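Local coordinates for hydrolase, haloacid dehalogenase-like family (Porphyromonas gingivalis, PDB 2I6X), which probably acts as a hydrolase of the haloacid dehalogenase (HAD) superfamily, on a substrate that is not established, at residues G13-H18 / I173-A178. Residues are numbered along the deposited sequence; the frame is centred on the assembly and turned at random.
Sequences GGVLIH and IDDGPA
Val15 and Gly14 face Ile173 and Asp175 where two loops meet at the C-terminal ends of two adjacent strands of the central parallel sheet, in the Rossmann-like HAD core. Residues 13-16 form the turn that follows strand 7-10, consistent with the HAD squiggle, and residues 17-18 begin strand 17-19, which pairs antiparallel with strand 87-90 as the flap, the helical cap being inserted between the two. Residues 173-178 leave strand 170-173 and enter helix 177-185, matching the acidic fourth motif of the family, which in relatives helps bind magnesium.

The apolar part rests on Val15. With CG1 anti to the backbone N (chi1 177°), the two methyls are divided between neighbours: CG1 meets Ile173 CG2 at 3.8 Å, the two side chains crossing at about a right angle, while CG2 lies 3.5 Å from Ile173 O and 3.8 Å from Asp174 CA. Pro193 also touches Val15, and Ile173 packs on Ile8 and Phe10 of strand 7-10.

Next comes the carboxylate of Asp175, which is laid against the glycine backbone. Its CG sits between the backbone N and carbonyl carbon (chi1 59°), turning the group toward the squiggle. OD2 approaches Gly14 CA to 3.5 Å, a fit made possible by the bare glycine. OD1 comes within 3.1 Å of Gly13 O, but both are acceptors, and no hydrogen bond joins the two segments.

Each loop has its own polar bonds. Gly14, whose backbone angles would press a CB against Gly13 O, donates its N to Ile17 O at 2.7 Å, closing the squiggle turn. In the other segment, Asp174 points away from the squiggle, and from outside Lys150 gives its OD2 a salt bridge and Asn179 a hydrogen bond. Its OD1 accepts Gly176 N at 2.8 Å in an Asx turn, met on the anti side 31° out of the carboxylate plane.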
loop_
_atom_site.group_PDB
_atom_site.type_symbol
_atom_site.label_atom_id
_atom_site.label_comp_id
_atom_site.label_asym_id
_atom_site.label_seq_id
_atom_site.Cartn_x
_atom_site.Cartn_y
_atom_site.Cartn_z
ATOM N N GLY A 13 -1.466 -2.400 -1.865
ATOM C CA GLY A 13 -2.194 -3.563 -1.399
ATOM C C GLY A 13 -3.669 -3.394 -1.706
ATOM O O GLY A 13 -4.250 -2.308 -1.453
ATOM N N GLY A 14 -4.282 -4.447 -2.256
ATOM C CA GLY A 14 -5.720 -4.435 -2.528
ATOM C C GLY A 14 -6.004 -3.976 -3.945
ATOM O O GLY A 14 -6.577 -4.716 -4.751
ATOM N N VAL A 15 -5.527 -2.793 -4.272
ATOM C CA VAL A 15 -5.696 -2.181 -5.581
ATOM C C VAL A 15 -4.776 -2.768 -6.700
ATOM O O VAL A 15 -5.243 -3.154 -7.768
ATOM C CB VAL A 15 -5.515 -0.614 -5.401
ATOM C CG1 VAL A 15 -5.592 0.118 -6.724
ATOM C CG2 VAL A 15 -6.568 -0.114 -4.444
ATOM N N LEU A 16 -3.466 -2.826 -6.440
ATOM C CA LEU A 16 -2.497 -3.260 -7.446
ATOM C C LEU A 16 -1.972 -4.666 -7.148
ATOM O O LEU A 16 -1.613 -5.418 -8.063
ATOM C CB LEU A 16 -1.350 -2.259 -7.527
ATOM C CG LEU A 16 -1.664 -0.816 -7.956
ATOM C CD1 LEU A 16 -0.478 0.155 -7.724
ATOM C CD2 LEU A 16 -2.075 -0.809 -9.427
ATOM N N ILE A 17 -1.906 -5.023 -5.864
ATOM C CA ILE A 17 -1.496 -6.364 -5.491
ATOM C C ILE A 17 -2.663 -6.965 -4.732
ATOM O O ILE A 17 -3.061 -6.436 -3.683
ATOM C CB ILE A 17 -0.238 -6.381 -4.552
ATOM C CG1 ILE A 17 0.914 -5.565 -5.135
ATOM C CG2 ILE A 17 0.178 -7.850 -4.187
ATOM C CD1 ILE A 17 2.117 -5.491 -4.205
ATOM N N HIS A 18 -3.236 -8.041 -5.274
ATOM C CA HIS A 18 -4.289 -8.812 -4.604
ATOM C C HIS A 18 -3.680 -9.438 -3.363
ATOM O O HIS A 18 -2.575 -10.004 -3.417
ATOM C CB HIS A 18 -4.855 -9.899 -5.547
ATOM C CG HIS A 18 -5.902 -10.786 -4.927
ATOM N ND1 HIS A 18 -6.294 -11.981 -5.495
ATOM C CD2 HIS A 18 -6.642 -10.654 -3.801
ATOM C CE1 HIS A 18 -7.225 -12.544 -4.744
ATOM N NE2 HIS A 18 -7.451 -11.760 -3.706
ATOM N N ILE A 173 -7.816 5.913 -5.461
ATOM C CA ILE A 173 -8.285 4.524 -5.654
ATOM C C ILE A 173 -7.749 3.674 -4.521
ATOM O O ILE A 173 -6.540 3.390 -4.445
ATOM C CB ILE A 173 -7.921 3.979 -7.058
ATOM C CG1 ILE A 173 -8.420 4.932 -8.157
ATOM C CG2 ILE A 173 -8.462 2.522 -7.272
ATOM C CD1 ILE A 173 -7.804 4.693 -9.562
ATOM N N ASP A 174 -8.640 3.303 -3.601
ATOM C CA ASP A 174 -8.237 2.585 -2.374
ATOM C C ASP A 174 -9.369 1.649 -1.973
ATOM O O ASP A 174 -10.516 2.029 -2.049
ATOM C CB ASP A 174 -7.910 3.567 -1.244
ATOM C CG ASP A 174 -7.083 2.947 -0.095
ATOM O OD1 ASP A 174 -7.347 1.806 0.323
ATOM O OD2 ASP A 174 -6.161 3.620 0.439
ATOM N N ASP A 175 -9.025 0.438 -1.547
ATOM C CA ASP A 175 -9.986 -0.595 -1.181
ATOM C C ASP A 175 -10.360 -0.487 0.287
ATOM O O ASP A 175 -11.227 -1.221 0.765
ATOM C CB ASP A 175 -9.388 -2.004 -1.462
ATOM C CG ASP A 175 -8.064 -2.267 -0.674
ATOM O OD1 ASP A 175 -7.143 -1.385 -0.642
ATOM O OD2 ASP A 175 -7.952 -3.376 -0.094
ATOM N N GLY A 176 -9.676 0.407 0.995
ATOM C CA GLY A 176 -9.918 0.669 2.409
ATOM C C GLY A 176 -11.008 1.684 2.635
ATOM O O GLY A 176 -10.809 2.888 2.395
ATOM N N PRO A 177 -12.170 1.221 3.129
ATOM C CA PRO A 177 -13.286 2.113 3.431
ATOM C C PRO A 177 -12.908 3.352 4.249
ATOM O O PRO A 177 -13.359 4.449 3.919
ATOM C CB PRO A 177 -14.263 1.198 4.176
ATOM C CG PRO A 177 -14.020 -0.183 3.507
ATOM C CD PRO A 177 -12.513 -0.212 3.374
ATOM N N ALA A 178 -12.111 3.190 5.315
ATOM C CA ALA A 178 -11.695 4.341 6.156
ATOM C C ALA A 178 -10.784 5.293 5.396
ATOM O O ALA A 178 -10.864 6.480 5.561
ATOM C CB ALA A 178 -11.018 3.865 7.470
#